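Local coordinates for protein cell division inhibitor SulA (PDB 1OFU) that probably inhibits cell division in the SOS response by binding FtsZ and blocking its polymerization into the Z ring, at residues Ala21-Leu24 with Arg25-Glu29; Ala53-Arg57 with Glu58-Leu62. One frame throughout, in Å; residues are numbered along the deposited sequence.

Interaction 1. Residues Ala21-Leu24 with Arg25-Glu29; sequences APIL and RELSE
Arg25 folds back along helix 13-28 and lays its guanidinium against Ala21 and Pro22, one turn earlier. Its chain leaves with CG anti to the backbone N (chi1 -175°) and bends at chi3. This brings one guanidinium face over the Ala21 carbonyl, with Ala21 O 3.9 Å above the plane near its centre. Arg25 NH1 lies 3.7 Å from Pro22 CD. The NH2 end lies 3.9 Å from Ala21 CB. The same Ala21 O accepts from Arg25 N at 2.8 Å. On another side of the helix, Ile23 and Leu27 run alongside one another in the same direction, and Ile23 CG2 meets Leu27 CD1 at 4.0 Å. Near the end of the helix, Ser28 OG turns back and donates to Arg25 O at 2.6 Å. The proline ring has no N-H to give to the preceding turn, and the helix is kinked here. Arg25 NH1 forms a salt bridge with Glu26 of the second SulA subunit. NH2 probably bonds Ala53 O, at a modelled separation too short to be exact. The guanidinium thus combines contacts on its own helix with a charged partner across the subunit interface. The salt bridge would help fix its orientation and probably offset its charge.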
loop_
_atom_site.group_PDB
_atom_site.type_symbol
_atom_site.label_atom_id
_atom_site.label_comp_id
_atom_site.label_asym_id
_atom_site.label_seq_id
_atom_site.Cartn_x
_atom_site.Cartn_y
_atom_site.Cartn_z
ATOM N N ALA D 21 8.043 3.715 -1.211
ATOM C CA ALA D 21 6.811 3.986 -1.946
ATOM C C ALA D 21 5.486 3.551 -1.319
ATOM O O ALA D 21 4.559 4.355 -1.207
ATOM C CB ALA D 21 6.930 3.409 -3.351
ATOM N N PRO D 22 5.365 2.276 -0.917
ATOM C CA PRO D 22 4.102 1.832 -0.319
ATOM C C PRO D 22 3.696 2.563 0.955
ATOM O O PRO D 22 2.508 2.726 1.229
ATOM C CB PRO D 22 4.323 0.328 -0.100
ATOM C CG PRO D 22 5.805 0.188 -0.034
ATOM C CD PRO D 22 6.302 1.150 -1.067
ATOM N N ILE D 23 4.679 3.021 1.724
ATOM C CA ILE D 23 4.392 3.729 2.963
ATOM C C ILE D 23 3.909 5.144 2.659
ATOM O O ILE D 23 2.935 5.629 3.248
ATOM C CB ILE D 23 5.649 3.788 3.853
ATOM C CG1 ILE D 23 6.012 2.373 4.308
ATOM C CG2 ILE D 23 5.411 4.709 5.037
ATOM C CD1 ILE D 23 7.288 2.290 5.096
ATOM N N LEU D 24 4.594 5.805 1.732
ATOM C CA LEU D 24 4.221 7.157 1.341
ATOM C C LEU D 24 2.874 7.107 0.646
ATOM O O LEU D 24 2.028 7.967 0.849
ATOM C CB LEU D 24 5.270 7.751 0.399
ATOM C CG LEU D 24 6.592 8.120 1.064
ATOM C CD1 LEU D 24 7.458 8.887 0.070
ATOM C CD2 LEU D 24 6.324 8.974 2.294
ATOM N N ARG D 25 2.685 6.085 -0.178
ATOM C CA ARG D 25 1.437 5.900 -0.907
ATOM C C ARG D 25 0.301 5.741 0.111
ATOM O O ARG D 25 -0.716 6.429 0.044
ATOM C CB ARG D 25 1.584 4.665 -1.801
ATOM C CG ARG D 25 0.444 4.353 -2.752
ATOM C CD ARG D 25 0.985 3.590 -3.969
ATOM N NE ARG D 25 1.860 2.474 -3.603
ATOM C CZ ARG D 25 3.038 2.214 -4.174
ATOM N NH1 ARG D 25 3.761 1.178 -3.773
ATOM N NH2 ARG D 25 3.507 2.984 -5.148
ATOM N N GLU D 26 0.498 4.846 1.070
ATOM C CA GLU D 26 -0.483 4.588 2.118
ATOM C C GLU D 26 -0.762 5.863 2.914
ATOM O O GLU D 26 -1.915 6.238 3.136
ATOM C CB GLU D 26 0.045 3.490 3.053
ATOM C CG GLU D 26 -0.847 3.185 4.249
ATOM C CD GLU D 26 -1.966 2.209 3.925
ATOM O OE1 GLU D 26 -2.812 1.965 4.813
ATOM O OE2 GLU D 26 -1.997 1.683 2.791
ATOM N N LEU D 27 0.301 6.528 3.353
ATOM C CA LEU D 27 0.150 7.762 4.112
ATOM C C LEU D 27 -0.641 8.820 3.342
ATOM O O LEU D 27 -1.472 9.522 3.918
ATOM C CB LEU D 27 1.521 8.323 4.484
ATOM C CG LEU D 27 2.244 7.586 5.608
ATOM C CD1 LEU D 27 3.617 8.199 5.813
ATOM C CD2 LEU D 27 1.408 7.670 6.889
ATOM N N SER D 28 -0.392 8.930 2.043
ATOM C CA SER D 28 -1.090 9.929 1.245
ATOM C C SER D 28 -2.600 9.696 1.202
ATOM O O SER D 28 -3.361 10.599 0.847
ATOM C CB SER D 28 -0.534 9.963 -0.181
ATOM O OG SER D 28 -0.954 8.841 -0.934
ATOM N N GLU D 29 -3.035 8.496 1.576
ATOM C CA GLU D 29 -4.459 8.167 1.554
ATOM C C GLU D 29 -5.112 8.141 2.940
ATOM O O GLU D 29 -6.261 7.722 3.071
ATOM C CB GLU D 29 -4.675 6.802 0.892
ATOM C CG GLU D 29 -4.168 6.676 -0.544
ATOM C CD GLU D 29 -5.020 7.433 -1.556
ATOM O OE1 GLU D 29 -6.104 7.937 -1.186
ATOM O OE2 GLU D 29 -4.607 7.514 -2.732
#

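Interaction 2. Residues Ala53-Arg57 with Glu58-Leu62; sequences AGLNR and ERILL
A type I beta turn, Asn56 to Arg59, lies in the loop between helix 47-52 and strand 60-63. Its last three residues, Arg57 to Arg59, fall in the FtsZ-binding region 57-62. The turn is closed by Arg59 N, which donates to Asn56 O at 3.1 Å. The N-H points almost straight at the oxygen (167°), but the donor sits well above the carbonyl plane. The Asn56 side chain reaches over the turn with CG anti to its own N (chi1 -176°). Its amide meets the start of the Arg59 chain, and Asn56 CG is 3.5 Å from Arg59 CG. The two chains slant across each other, with the amide and guanidinium planes nearly perpendicular (86°). Arg59 bends at chi3, and its guanidinium nitrogens bond the carbonyls of Glu30 and Arg34. Ile60 brings its CG1 to 3.4 Å from Asn56 O. Its side chain crosses that of Leu55 at about a right angle, but their modelled carbons are too close, and the detail is doubtful. A water joins Arg57 O, inside the turn, to Ile60 O, the first strand residue after it. It donates to Arg57 O at a short 2.5 Å and to Ile60 O at 3.0 Å. Glu58 OE2 bonds an aromatic side chain of the chain of another protein, and Arg57 packs on a polar residue of that chain. Gly54 has positive phi and ends the helix in a Schellman motif. From there the loop passes beside helix 13-28, where Leu55 packs on Leu24 and Arg25. Ile60 packs on Ser28 of that helix and on Leu36 of strand 35-39, the neighbour of strand 60-63, which is outermost in this chain's parallel sheet.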
loop_
_atom_site.group_PDB
_atom_site.type_symbol
_atom_site.label_atom_id
_atom_site.label_comp_id
_atom_site.label_asym_id
_atom_site.label_seq_id
_atom_site.Cartn_x
_atom_site.Cartn_y
_atom_site.Cartn_z
ATOM N N ALA D 53 4.920 6.963 -8.025
ATOM C CA ALA D 53 4.769 6.092 -6.863
ATOM C C ALA D 53 3.282 5.947 -6.536
ATOM O O ALA D 53 2.907 5.239 -5.608
ATOM C CB ALA D 53 5.509 6.668 -5.681
ATOM N N GLY D 54 2.440 6.638 -7.298
ATOM C CA GLY D 54 1.004 6.556 -7.093
ATOM C C GLY D 54 0.443 7.268 -5.877
ATOM O O GLY D 54 -0.657 6.942 -5.433
ATOM N N LEU D 55 1.166 8.238 -5.324
ATOM C CA LEU D 55 0.648 8.944 -4.157
ATOM C C LEU D 55 -0.578 9.766 -4.553
ATOM O O LEU D 55 -0.739 10.136 -5.715
ATOM C CB LEU D 55 1.703 9.886 -3.559
ATOM C CG LEU D 55 3.132 9.419 -3.264
ATOM C CD1 LEU D 55 3.706 10.304 -2.172
ATOM C CD2 LEU D 55 3.153 7.975 -2.817
ATOM N N ASN D 56 -1.441 10.043 -3.584
ATOM C CA ASN D 56 -2.637 10.838 -3.835
ATOM C C ASN D 56 -2.189 12.290 -4.048
ATOM O O ASN D 56 -1.834 13.002 -3.107
ATOM C CB ASN D 56 -3.598 10.719 -2.645
ATOM C CG ASN D 56 -4.917 11.437 -2.879
ATOM O OD1 ASN D 56 -5.869 11.267 -2.116
ATOM N ND2 ASN D 56 -4.975 12.250 -3.927
ATOM N N ARG D 57 -2.196 12.704 -5.307
ATOM C CA ARG D 57 -1.763 14.034 -5.710
ATOM C C ARG D 57 -2.546 15.200 -5.136
ATOM O O ARG D 57 -2.104 16.339 -5.226
ATOM C CB ARG D 57 -1.787 14.127 -7.229
ATOM C CG ARG D 57 -1.051 12.994 -7.900
ATOM C CD ARG D 57 -1.243 13.021 -9.396
ATOM N NE ARG D 57 -0.571 11.892 -10.018
ATOM C CZ ARG D 57 -0.333 11.792 -11.319
ATOM N NH1 ARG D 57 0.289 10.721 -11.795
ATOM N NH2 ARG D 57 -0.709 12.767 -12.142
ATOM N N GLU D 58 -3.705 14.937 -4.549
ATOM C CA GLU D 58 -4.500 16.028 -4.002
ATOM C C GLU D 58 -4.343 16.169 -2.501
ATOM O O GLU D 58 -4.903 17.086 -1.903
ATOM C CB GLU D 58 -5.984 15.820 -4.326
ATOM C CG GLU D 58 -6.293 15.653 -5.808
ATOM C CD GLU D 58 -6.032 16.915 -6.614
ATOM O OE1 GLU D 58 -6.113 16.856 -7.861
ATOM O OE2 GLU D 58 -5.748 17.968 -6.001
ATOM N N ARG D 59 -3.573 15.279 -1.883
ATOM C CA ARG D 59 -3.439 15.330 -0.432
ATOM C C ARG D 59 -2.008 15.428 0.055
ATOM O O ARG D 59 -1.726 15.176 1.227
ATOM C CB ARG D 59 -4.102 14.096 0.176
ATOM C CG ARG D 59 -5.492 13.828 -0.374
ATOM C CD ARG D 59 -6.178 12.787 0.470
ATOM N NE ARG D 59 -6.022 13.118 1.883
ATOM C CZ ARG D 59 -6.238 12.267 2.877
ATOM N NH1 ARG D 59 -6.068 12.660 4.134
ATOM N NH2 ARG D 59 -6.620 11.023 2.611
ATOM N N ILE D 60 -1.106 15.800 -0.844
ATOM C CA ILE D 60 0.295 15.910 -0.494
ATOM C C ILE D 60 0.822 17.320 -0.668
ATOM O O ILE D 60 0.457 18.024 -1.604
ATOM C CB ILE D 60 1.144 14.954 -1.351
ATOM C CG1 ILE D 60 0.778 13.517 -1.004
ATOM C CG2 ILE D 60 2.640 15.208 -1.132
ATOM C CD1 ILE D 60 1.416 12.509 -1.909
ATOM N N LEU D 61 1.684 17.718 0.258
ATOM C CA LEU D 61 2.317 19.022 0.236
ATOM C C LEU D 61 3.802 18.721 0.381
ATOM O O LEU D 61 4.209 17.991 1.291
ATOM C CB LEU D 61 1.821 19.877 1.407
ATOM C CG LEU D 61 1.161 21.207 1.041
ATOM C CD1 LEU D 61 0.070 20.981 0.014
ATOM C CD2 LEU D 61 0.595 21.856 2.290
ATOM N N LEU D 62 4.603 19.248 -0.538
ATOM C CA LEU D 62 6.043 19.029 -0.507
ATOM C C LEU D 62 6.706 20.386 -0.305
ATOM O O LEU D 62 6.587 21.272 -1.153
ATOM C CB LEU D 62 6.496 18.398 -1.826
ATOM C CG LEU D 62 7.903 17.807 -1.946
ATOM C CD1 LEU D 62 8.129 17.403 -3.396
ATOM C CD2 LEU D 62 8.965 18.810 -1.523
HETATM O O HOH W 1 0.170 17.141 -4.450
#

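In the fold
Interactions 1 and 2 touch, with centres about 9 Å apart, and lie on the same side of the chain's centre. Two polar links join them. Arg25 NH2 approaches Ala53 O at 2.4 Å, a probable hydrogen bond but a very short one. Ser28 OG, which also bonds within its helix, probably accepts from Asn56 N at 3.0 Å. Leu55 packs there too, its CD2 3.3 Å from Arg25 N. The two contacts face different partners. Pro22, Ile23, Arg25 and Glu26 meet the second SulA subunit, with Ile23 meeting its own copy. Residues 57-62 belong to the FtsZ-binding region, so the helix that meets the second subunit backs the loop that enters this region.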